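Local structure of putative uncharacterized protein (Chaetomium thermophilum, 4XRI) at residues V555-L560 with G605-Q610. The protein probably serves as a nuclear transport receptor of the importin-beta family, carrying protein cargo into the nucleus and binding a small GTPase. The protein carries 2 engineered substitutions. Numbering follows the deposited sequence.
Sequences VILQRL and GDRIMQ
L557 reaches from helix 555-560 to meet both R607 and I608 of helix 605-610, and its forked end does most of the touching. Both of its methyls lie against one methylene of I608, with CD1 of L557 3.8 Å from CG1 of I608, and the two side chains cross at about a right angle. Its CD2 comes down to the neighbouring backbone, 3.9 Å from CA of I608. The fork of a leucine, setting two methyls against a single methylene, suits this buried apolar spot; V611, about one turn beyond I608, touches the same leucine. I608 presents CG1 because that carbon stands anti to its own carbonyl carbon (chi1 -71°), while I608 also touches L636 of helix 625-640.

Q558 follows, exposed to solvent, which suits a polar residue. NH2 of R607 lies 4.0 Å from CA of Q558, a van der Waals approach oblique to the guanidinium. The arginine spans the gap with its chain extended, CG anti to the backbone N (chi1 -174°): CD of R607 passes 3.9 Å from CD1 of L557, and CB of L557 lies over one face of the guanidinium, nearer its border than its centre. The charge itself is paired with E561, one turn beyond L557, by a salt bridge from NE. A long arginine suits this place, bringing an aliphatic stem past L557 and a charged end to E561. An alanine in place of R607 would probably leave E561 without this partner and strip L557 of the stem beside CD1 and the guanidinium face by CB.

The axes of the two short segments come within 10.5 Å, their N-to-C directions 29° apart, joining helices 546-567 and 605-616 side by side as in the near-parallel layers of stacked helical HEAT repeats that build the importin-beta superhelix.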
ATOM      1  N   VAL A 555      26.985  23.571   4.504  1.00 39.38           N
ATOM      2  CA  VAL A 555      27.640  22.303   4.803  1.00 41.99           C
ATOM      3  C   VAL A 555      27.092  21.200   3.904  1.00 40.43           C
ATOM      4  O   VAL A 555      27.850  20.424   3.320  1.00 42.42           O
ATOM      5  CB  VAL A 555      27.452  21.887   6.278  1.00 46.18           C
ATOM      6  CG1 VAL A 555      28.067  20.513   6.519  1.00 44.32           C
ATOM      7  CG2 VAL A 555      28.058  22.923   7.212  1.00 54.29           C
ATOM      8  N   ILE A 556      25.768  21.137   3.804  1.00 42.20           N
ATOM      9  CA  ILE A 556      25.096  20.157   2.956  1.00 40.17           C
ATOM     10  C   ILE A 556      25.535  20.295   1.504  1.00 42.54           C
ATOM     11  O   ILE A 556      25.795  19.303   0.823  1.00 41.26           O
ATOM     12  CB  ILE A 556      23.562  20.302   3.035  1.00 41.43           C
ATOM     13  CG1 ILE A 556      23.070  19.998   4.451  1.00 44.30           C
ATOM     14  CG2 ILE A 556      22.882  19.386   2.033  1.00 36.57           C
ATOM     15  CD1 ILE A 556      23.465  18.630   4.961  1.00 42.32           C
ATOM     16  N   LEU A 557      25.611  21.538   1.043  1.00 39.49           N
ATOM     17  CA  LEU A 557      26.094  21.845  -0.298  1.00 38.14           C
ATOM     18  C   LEU A 557      27.519  21.349  -0.514  1.00 43.70           C
ATOM     19  O   LEU A 557      27.841  20.787  -1.559  1.00 40.17           O
ATOM     20  CB  LEU A 557      26.019  23.352  -0.557  1.00 40.73           C
ATOM     21  CG  LEU A 557      24.703  23.865  -1.142  1.00 42.16           C
ATOM     22  CD1 LEU A 557      24.701  25.387  -1.185  1.00 43.31           C
ATOM     23  CD2 LEU A 557      24.499  23.284  -2.529  1.00 40.20           C
ATOM     24  N   GLN A 558      28.369  21.564   0.485  1.00 42.58           N
ATOM     25  CA  GLN A 558      29.758  21.119   0.428  1.00 46.89           C
ATOM     26  C   GLN A 558      29.850  19.596   0.300  1.00 40.19           C
ATOM     27  O   GLN A 558      30.639  19.074  -0.491  1.00 40.34           O
ATOM     28  CB  GLN A 558      30.512  21.598   1.672  1.00 50.43           C
ATOM     29  CG  GLN A 558      32.015  21.446   1.592  1.00 68.13           C
ATOM     30  CD  GLN A 558      32.730  22.126   2.749  1.00 85.47           C
ATOM     31  OE1 GLN A 558      32.116  22.840   3.545  1.00 90.27           O
ATOM     32  NE2 GLN A 558      34.036  21.906   2.845  1.00 86.98           N
ATOM     33  N   ARG A 559      29.028  18.896   1.076  1.00 38.62           N
ATOM     34  CA  ARG A 559      28.973  17.436   1.037  1.00 40.67           C
ATOM     35  C   ARG A 559      28.441  16.923  -0.297  1.00 44.68           C
ATOM     36  O   ARG A 559      28.926  15.918  -0.821  1.00 41.77           O
ATOM     37  CB  ARG A 559      28.110  16.901   2.183  1.00 39.34           C
ATOM     38  CG  ARG A 559      28.731  17.076   3.562  1.00 37.98           C
ATOM     39  CD  ARG A 559      27.935  16.342   4.627  1.00 39.38           C
ATOM     40  NE  ARG A 559      28.512  16.542   5.954  1.00 45.92           N
ATOM     41  CZ  ARG A 559      28.075  15.954   7.063  1.00 48.46           C
ATOM     42  NH1 ARG A 559      27.052  15.112   7.014  1.00 48.34           N
ATOM     43  NH2 ARG A 559      28.667  16.208   8.225  1.00 52.29           N
ATOM     44  N   LEU A 560      27.444  17.617  -0.839  1.00 36.48           N
ATOM     45  CA  LEU A 560      26.902  17.290  -2.154  1.00 37.26           C
ATOM     46  C   LEU A 560      27.966  17.411  -3.237  1.00 39.05           C
ATOM     47  O   LEU A 560      28.099  16.538  -4.096  1.00 35.73           O
ATOM     48  CB  LEU A 560      25.710  18.194  -2.481  1.00 37.95           C
ATOM     49  CG  LEU A 560      24.319  17.641  -2.161  1.00 39.94           C
ATOM     50  CD1 LEU A 560      23.255  18.705  -2.399  1.00 41.22           C
ATOM     51  CD2 LEU A 560      24.054  16.411  -3.013  1.00 32.05           C
ATOM     52  N   GLY A 605      21.809  30.273  -4.503  1.00 45.57           N
ATOM     53  CA  GLY A 605      21.131  29.727  -5.666  1.00 35.52           C
ATOM     54  C   GLY A 605      22.064  29.228  -6.755  1.00 41.45           C
ATOM     55  O   GLY A 605      21.864  28.144  -7.302  1.00 37.72           O
ATOM     56  N   ASP A 606      23.078  30.026  -7.075  1.00 39.59           N
ATOM     57  CA  ASP A 606      24.051  29.665  -8.106  1.00 39.60           C
ATOM     58  C   ASP A 606      24.795  28.378  -7.765  1.00 42.53           C
ATOM     59  O   ASP A 606      24.941  27.492  -8.608  1.00 44.81           O
ATOM     60  CB  ASP A 606      25.054  30.801  -8.316  1.00 37.40           C
ATOM     61  CG  ASP A 606      24.471  31.960  -9.107  1.00 50.97           C
ATOM     62  OD1 ASP A 606      23.238  31.987  -9.316  1.00 45.60           O
ATOM     63  OD2 ASP A 606      25.252  32.845  -9.515  1.00 52.06           O
ATOM     64  N   ARG A 607      25.265  28.289  -6.526  1.00 39.32           N
ATOM     65  CA  ARG A 607      25.986  27.113  -6.057  1.00 40.60           C
ATOM     66  C   ARG A 607      25.094  25.877  -6.072  1.00 39.25           C
ATOM     67  O   ARG A 607      25.526  24.789  -6.453  1.00 44.53           O
ATOM     68  CB  ARG A 607      26.531  27.352  -4.649  1.00 42.56           C
ATOM     69  CG  ARG A 607      27.419  26.236  -4.131  1.00 41.78           C
ATOM     70  CD  ARG A 607      28.021  26.595  -2.787  1.00 46.03           C
ATOM     71  NE  ARG A 607      29.010  25.611  -2.356  1.00 45.66           N
ATOM     72  CZ  ARG A 607      29.700  25.692  -1.224  1.00 51.31           C
ATOM     73  NH1 ARG A 607      29.509  26.715  -0.403  1.00 48.91           N
ATOM     74  NH2 ARG A 607      30.581  24.751  -0.912  1.00 50.12           N
ATOM     75  N   ILE A 608      23.845  26.058  -5.655  1.00 36.59           N
ATOM     76  CA  ILE A 608      22.878  24.969  -5.611  1.00 40.58           C
ATOM     77  C   ILE A 608      22.632  24.379  -6.997  1.00 40.88           C
ATOM     78  O   ILE A 608      22.756  23.173  -7.196  1.00 38.23           O
ATOM     79  CB  ILE A 608      21.535  25.436  -5.013  1.00 38.78           C
ATOM     80  CG1 ILE A 608      21.680  25.687  -3.512  1.00 42.21           C
ATOM     81  CG2 ILE A 608      20.451  24.402  -5.260  1.00 26.99           C
ATOM     82  CD1 ILE A 608      20.432  26.249  -2.863  1.00 43.93           C
ATOM     83  N   MET A 609      22.296  25.234  -7.958  1.00 38.03           N
ATOM     84  CA  MET A 609      22.012  24.775  -9.313  1.00 36.20           C
ATOM     85  C   MET A 609      23.242  24.180  -9.993  1.00 39.03           C
ATOM     86  O   MET A 609      23.126  23.256 -10.797  1.00 35.35           O
ATOM     87  CB  MET A 609      21.451  25.917 -10.160  1.00 38.27           C
ATOM     88  CG  MET A 609      20.026  26.311  -9.787  1.00 44.28           C
ATOM     89  SD  MET A 609      18.894  24.902  -9.791  1.00 37.08           S
ATOM     90  CE  MET A 609      18.859  24.504 -11.533  1.00 27.13           C
ATOM     91  N   GLN A 610      24.419  24.707  -9.672  1.00 34.85           N
ATOM     92  CA  GLN A 610      25.655  24.206 -10.269  1.00 37.50           C
ATOM     93  C   GLN A 610      25.900  22.745  -9.901  1.00 38.64           C
ATOM     94  O   GLN A 610      26.183  21.922 -10.770  1.00 37.74           O
ATOM     95  CB  GLN A 610      26.853  25.060  -9.841  1.00 37.60           C
ATOM     96  CG  GLN A 610      28.194  24.585 -10.384  1.00 48.45           C
ATOM     97  CD  GLN A 610      28.429  24.999 -11.824  1.00 66.56           C
ATOM     98  OE1 GLN A 610      27.609  25.693 -12.426  1.00 70.58           O
ATOM     99  NE2 GLN A 610      29.559  24.577 -12.384  1.00 76.15           N
TER